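PDB 3ZHE: protein SMG-7 from Caenorhabditis elegans, which pairs with SMG-5 in a heterodimer whose arrangement of two 14-3-3-like domains is required for efficient nonsense-mediated mRNA decay. Local coordinates for residues B[165-170]-B[187-192]; B[259-264]-B[363-368]. All blocks are in the same frame, centred on the assembly; numbering follows the deposited sequence.

Contact 1: residues B[165-170]-B[187-192]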
# COMPACT_ATOMS: atom_id res chain seq x y z
N ALA B 165 8.81 13.88 16.04
CA ALA B 165 8.78 14.62 14.78
C ALA B 165 7.40 14.56 14.14
O ALA B 165 6.87 15.58 13.70
CB ALA B 165 9.83 14.07 13.82
N VAL B 166 6.81 13.36 14.12
CA VAL B 166 5.51 13.15 13.51
C VAL B 166 4.44 14.01 14.19
O VAL B 166 3.65 14.68 13.53
CB VAL B 166 5.09 11.67 13.59
CG1 VAL B 166 3.89 11.42 12.68
CG2 VAL B 166 6.25 10.78 13.20
N TRP B 167 4.44 13.98 15.52
CA TRP B 167 3.53 14.81 16.31
C TRP B 167 3.71 16.29 15.98
O TRP B 167 2.72 17.02 15.84
CB TRP B 167 3.77 14.58 17.81
CG TRP B 167 3.52 13.17 18.27
CD1 TRP B 167 4.46 12.21 18.53
CD2 TRP B 167 2.24 12.56 18.53
NE1 TRP B 167 3.84 11.05 18.94
CE2 TRP B 167 2.49 11.24 18.94
CE3 TRP B 167 0.92 13.02 18.44
CZ2 TRP B 167 1.45 10.36 19.27
CZ3 TRP B 167 -0.10 12.14 18.77
CH2 TRP B 167 0.17 10.83 19.18
N ASN B 168 4.96 16.72 15.86
CA ASN B 168 5.25 18.11 15.51
C ASN B 168 4.69 18.49 14.14
O ASN B 168 4.09 19.56 13.98
CB ASN B 168 6.76 18.37 15.56
CG ASN B 168 7.11 19.83 15.32
OD1 ASN B 168 7.16 20.63 16.25
ND2 ASN B 168 7.37 20.18 14.06
N GLN B 169 4.88 17.62 13.15
CA GLN B 169 4.37 17.85 11.81
C GLN B 169 2.85 17.92 11.81
O GLN B 169 2.26 18.77 11.13
CB GLN B 169 4.84 16.74 10.86
CG GLN B 169 6.35 16.52 10.83
CD GLN B 169 7.12 17.75 10.39
OE1 GLN B 169 8.14 18.10 10.98
NE2 GLN B 169 6.64 18.41 9.34
N LEU B 170 2.22 17.03 12.57
CA LEU B 170 0.78 17.05 12.76
C LEU B 170 0.36 18.41 13.34
O LEU B 170 -0.67 18.98 12.95
CB LEU B 170 0.34 15.92 13.70
CG LEU B 170 0.35 14.50 13.12
CD1 LEU B 170 0.37 13.46 14.24
CD2 LEU B 170 -0.86 14.29 12.23
N HIS B 187 1.90 19.73 19.29
CA HIS B 187 3.22 20.25 19.60
C HIS B 187 3.68 19.78 20.98
O HIS B 187 4.87 19.49 21.19
CB HIS B 187 3.25 21.78 19.53
CG HIS B 187 3.34 22.33 18.14
ND1 HIS B 187 4.48 22.24 17.37
CD2 HIS B 187 2.42 22.98 17.38
CE1 HIS B 187 4.27 22.81 16.20
NE2 HIS B 187 3.03 23.27 16.18
N THR B 188 2.74 19.69 21.92
CA THR B 188 3.04 19.20 23.26
C THR B 188 3.46 17.73 23.21
O THR B 188 4.47 17.34 23.82
CB THR B 188 1.83 19.37 24.20
OG1 THR B 188 1.48 20.76 24.28
CG2 THR B 188 2.15 18.86 25.59
N ARG B 189 2.68 16.92 22.49
CA ARG B 189 3.01 15.50 22.30
C ARG B 189 4.39 15.34 21.69
O ARG B 189 5.16 14.45 22.07
CB ARG B 189 1.97 14.82 21.41
CG ARG B 189 0.62 14.60 22.08
CD ARG B 189 0.75 13.72 23.32
NE ARG B 189 1.35 12.42 23.03
CZ ARG B 189 0.65 11.32 22.79
NH1 ARG B 189 -0.68 11.35 22.80
NH2 ARG B 189 1.28 10.17 22.54
N ALA B 190 4.71 16.21 20.73
CA ALA B 190 6.03 16.23 20.11
C ALA B 190 7.10 16.56 21.14
O ALA B 190 8.20 16.00 21.10
CB ALA B 190 6.06 17.24 18.98
N LEU B 191 6.78 17.47 22.04
CA LEU B 191 7.73 17.90 23.06
C LEU B 191 8.05 16.78 24.04
O LEU B 191 9.20 16.62 24.45
CB LEU B 191 7.21 19.13 23.81
CG LEU B 191 8.09 19.67 24.94
CD1 LEU B 191 9.48 20.04 24.42
CD2 LEU B 191 7.43 20.87 25.61
N HIS B 192 7.04 16.00 24.39
CA HIS B 192 7.21 14.97 25.41
C HIS B 192 7.12 13.54 24.90
O HIS B 192 6.84 12.61 25.66
CB HIS B 192 6.21 15.18 26.54
CG HIS B 192 6.45 16.43 27.33
ND1 HIS B 192 7.44 16.52 28.29
CD2 HIS B 192 5.81 17.62 27.33
CE1 HIS B 192 7.41 17.73 28.83
NE2 HIS B 192 6.43 18.42 28.26
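The guanidinium of R189, which rests on the indole of W167, is gripped at NH1 by the carbonyl oxygen of D360 and more weakly by the hydroxyl of Y185. Its CZ stands 4.0 Å from the centroid of the W167 six-membered ring, over the face, in a cation-pi contact. The two planes are turned 30° apart, and NH2 comes nearest the benzo rim, 3.3 Å from W167 CZ2. R189 CB lies over the same face, 3.6 Å from W167 CE3, and the chain, bent at chi2 and chi3, brings the guanidinium back over the six-membered ring. The NE1 bond to the carbonyl oxygen of P161 would help to hold the rotation of the indole; an alanine here would probably leave that oxygen without its donor and the R189 cation without its aromatic platform. At the root of the indole, W167 CB meets A190 CB at 3.7 Å, and this methyl also packs on N168 CB. N168 extends CG anti to its backbone N (chi1 -175°), and OD1 accepts a weak, bent bond of 3.3 Å from H187 ND1. The segment axes of 165-170 and 187-191 approach to 7.3 Å at 164°, their parent helices forming an antiparallel hairpin, consistent with TPR-like architecture.

Contact 2: residues B[259-264]-B[363-368]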
# COMPACT_ATOMS: atom_id res chain seq x y z
N MET B 259 -6.63 19.50 26.16
CA MET B 259 -6.48 20.53 27.18
C MET B 259 -5.69 19.98 28.35
O MET B 259 -4.86 20.67 28.95
CB MET B 259 -7.85 21.03 27.66
CG MET B 259 -8.61 21.88 26.65
SD MET B 259 -10.13 22.55 27.35
CE MET B 259 -10.77 23.47 25.95
N ILE B 260 -5.94 18.71 28.68
CA ILE B 260 -5.27 18.05 29.80
C ILE B 260 -3.78 17.83 29.54
O ILE B 260 -2.95 18.17 30.37
CB ILE B 260 -5.94 16.70 30.14
CG1 ILE B 260 -7.36 16.93 30.65
CG2 ILE B 260 -5.11 15.94 31.16
CD1 ILE B 260 -7.44 17.88 31.83
N VAL B 261 -3.46 17.27 28.38
CA VAL B 261 -2.07 17.02 28.00
C VAL B 261 -1.18 18.28 27.97
O VAL B 261 -0.09 18.27 28.54
CB VAL B 261 -1.95 16.21 26.68
CG1 VAL B 261 -0.57 16.36 26.06
CG2 VAL B 261 -2.27 14.75 26.92
N PRO B 262 -1.64 19.36 27.30
CA PRO B 262 -0.82 20.58 27.33
C PRO B 262 -0.69 21.16 28.74
O PRO B 262 0.31 21.80 29.05
CB PRO B 262 -1.60 21.55 26.44
CG PRO B 262 -2.43 20.68 25.56
CD PRO B 262 -2.81 19.52 26.42
N LEU B 263 -1.69 20.93 29.58
CA LEU B 263 -1.68 21.44 30.94
C LEU B 263 -0.62 20.72 31.78
O LEU B 263 0.04 21.34 32.61
CB LEU B 263 -3.06 21.31 31.59
CG LEU B 263 -3.31 22.17 32.83
CD1 LEU B 263 -3.08 23.64 32.51
CD2 LEU B 263 -4.72 21.95 33.37
N MET B 264 -0.46 19.42 31.55
CA MET B 264 0.56 18.63 32.23
C MET B 264 1.96 19.18 31.95
O MET B 264 2.76 19.36 32.86
CB MET B 264 0.51 17.17 31.79
CG MET B 264 -0.72 16.41 32.24
SD MET B 264 -0.59 14.64 31.94
CE MET B 264 0.94 14.26 32.80
N GLY B 363 2.03 6.49 26.85
CA GLY B 363 3.02 5.45 27.04
C GLY B 363 4.17 5.73 26.10
O GLY B 363 5.31 5.35 26.35
N TYR B 364 3.85 6.39 24.99
CA TYR B 364 4.84 7.00 24.13
C TYR B 364 4.84 8.49 24.47
O TYR B 364 5.36 9.32 23.73
CB TYR B 364 4.49 6.77 22.66
CG TYR B 364 4.46 5.31 22.27
CD1 TYR B 364 5.64 4.59 22.11
CD2 TYR B 364 3.26 4.64 22.06
CE1 TYR B 364 5.62 3.26 21.76
CE2 TYR B 364 3.23 3.31 21.70
CZ TYR B 364 4.42 2.62 21.55
OH TYR B 364 4.40 1.29 21.20
N PHE B 365 4.23 8.79 25.61
CA PHE B 365 4.18 10.12 26.17
C PHE B 365 4.86 10.05 27.53
O PHE B 365 4.46 9.27 28.39
CB PHE B 365 2.72 10.56 26.32
CG PHE B 365 2.54 11.98 26.75
CD1 PHE B 365 2.97 13.02 25.95
CD2 PHE B 365 1.92 12.29 27.95
CE1 PHE B 365 2.81 14.33 26.33
CE2 PHE B 365 1.75 13.61 28.34
CZ PHE B 365 2.19 14.63 27.53
N HIS B 366 5.91 10.85 27.72
CA HIS B 366 6.74 10.71 28.90
C HIS B 366 6.76 11.95 29.80
O HIS B 366 7.62 12.08 30.67
CB HIS B 366 8.17 10.31 28.51
CG HIS B 366 8.28 8.90 28.03
ND1 HIS B 366 8.81 7.88 28.80
CD2 HIS B 366 7.91 8.32 26.86
CE1 HIS B 366 8.77 6.75 28.12
NE2 HIS B 366 8.23 6.99 26.94
N CYS B 367 5.81 12.85 29.59
CA CYS B 367 5.65 13.99 30.48
C CYS B 367 4.96 13.56 31.77
O CYS B 367 3.77 13.25 31.75
CB CYS B 367 4.81 15.08 29.83
SG CYS B 367 4.30 16.40 30.96
N LEU B 368 5.71 13.52 32.86
CA LEU B 368 5.15 13.31 34.19
C LEU B 368 4.29 12.05 34.26
O LEU B 368 3.13 12.09 34.69
CB LEU B 368 4.32 14.54 34.58
CG LEU B 368 3.98 14.83 36.05
CD1 LEU B 368 5.23 15.20 36.83
CD2 LEU B 368 2.95 15.94 36.12
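V261 meets F365 tip to tip: its CG1 lies 3.6 Å from F365 CZ and 4.0 Å from F365 CE1, approaching the ring obliquely. CG1 stands anti to the backbone N of V261 (chi1 161°), while on the loop F365 CB is directed toward the helix, with CG anti to its own N. P262 follows, and because its nitrogen carries no hydrogen, the helix is kinked here for want of a bond to the preceding turn; P262 CB is directed away from the loop, and the ring packs on helices 180-191 and 222-234. The segment belongs to helix 257-270 of the all-helical domain, against which the long irregular connection between helices 337-348 and 377-389 folds back, using apolar side chains and no regular secondary structure. M264 covers most of the remaining interface. Its CB is 4.0 Å from C367 SG, and its SD sits at the edge of the F365 ring, close to the ring plane, 4.4 Å from F365 CE2. A bend at the last torsion (chi3 55°) places CE against the loop backbone, where it packs near the carbonyl oxygens of C367 and L368 and lies 3.8 Å from L368 CB.

How the contacts relate
The centres of contacts 1 and 2 lie about 11 Å apart, and they come in series along the chain: the hairpin of contact 1 is complete before helix 257-270 begins contact 2, which then waits nearly a hundred residues for its loop. Helix 180-191 ties them together. Just past its end, H192 O probably accepts a hydrogen bond from H366 N at 2.9 Å, while the H192 side chain packs on C367 and F365. R189 touches F365 as well, and T188 packs on V261 and P262. The loop 363-368 therefore bridges the end of helix 180-191 and helix 257-270, bringing a late loop of the chain against two helices from its middle.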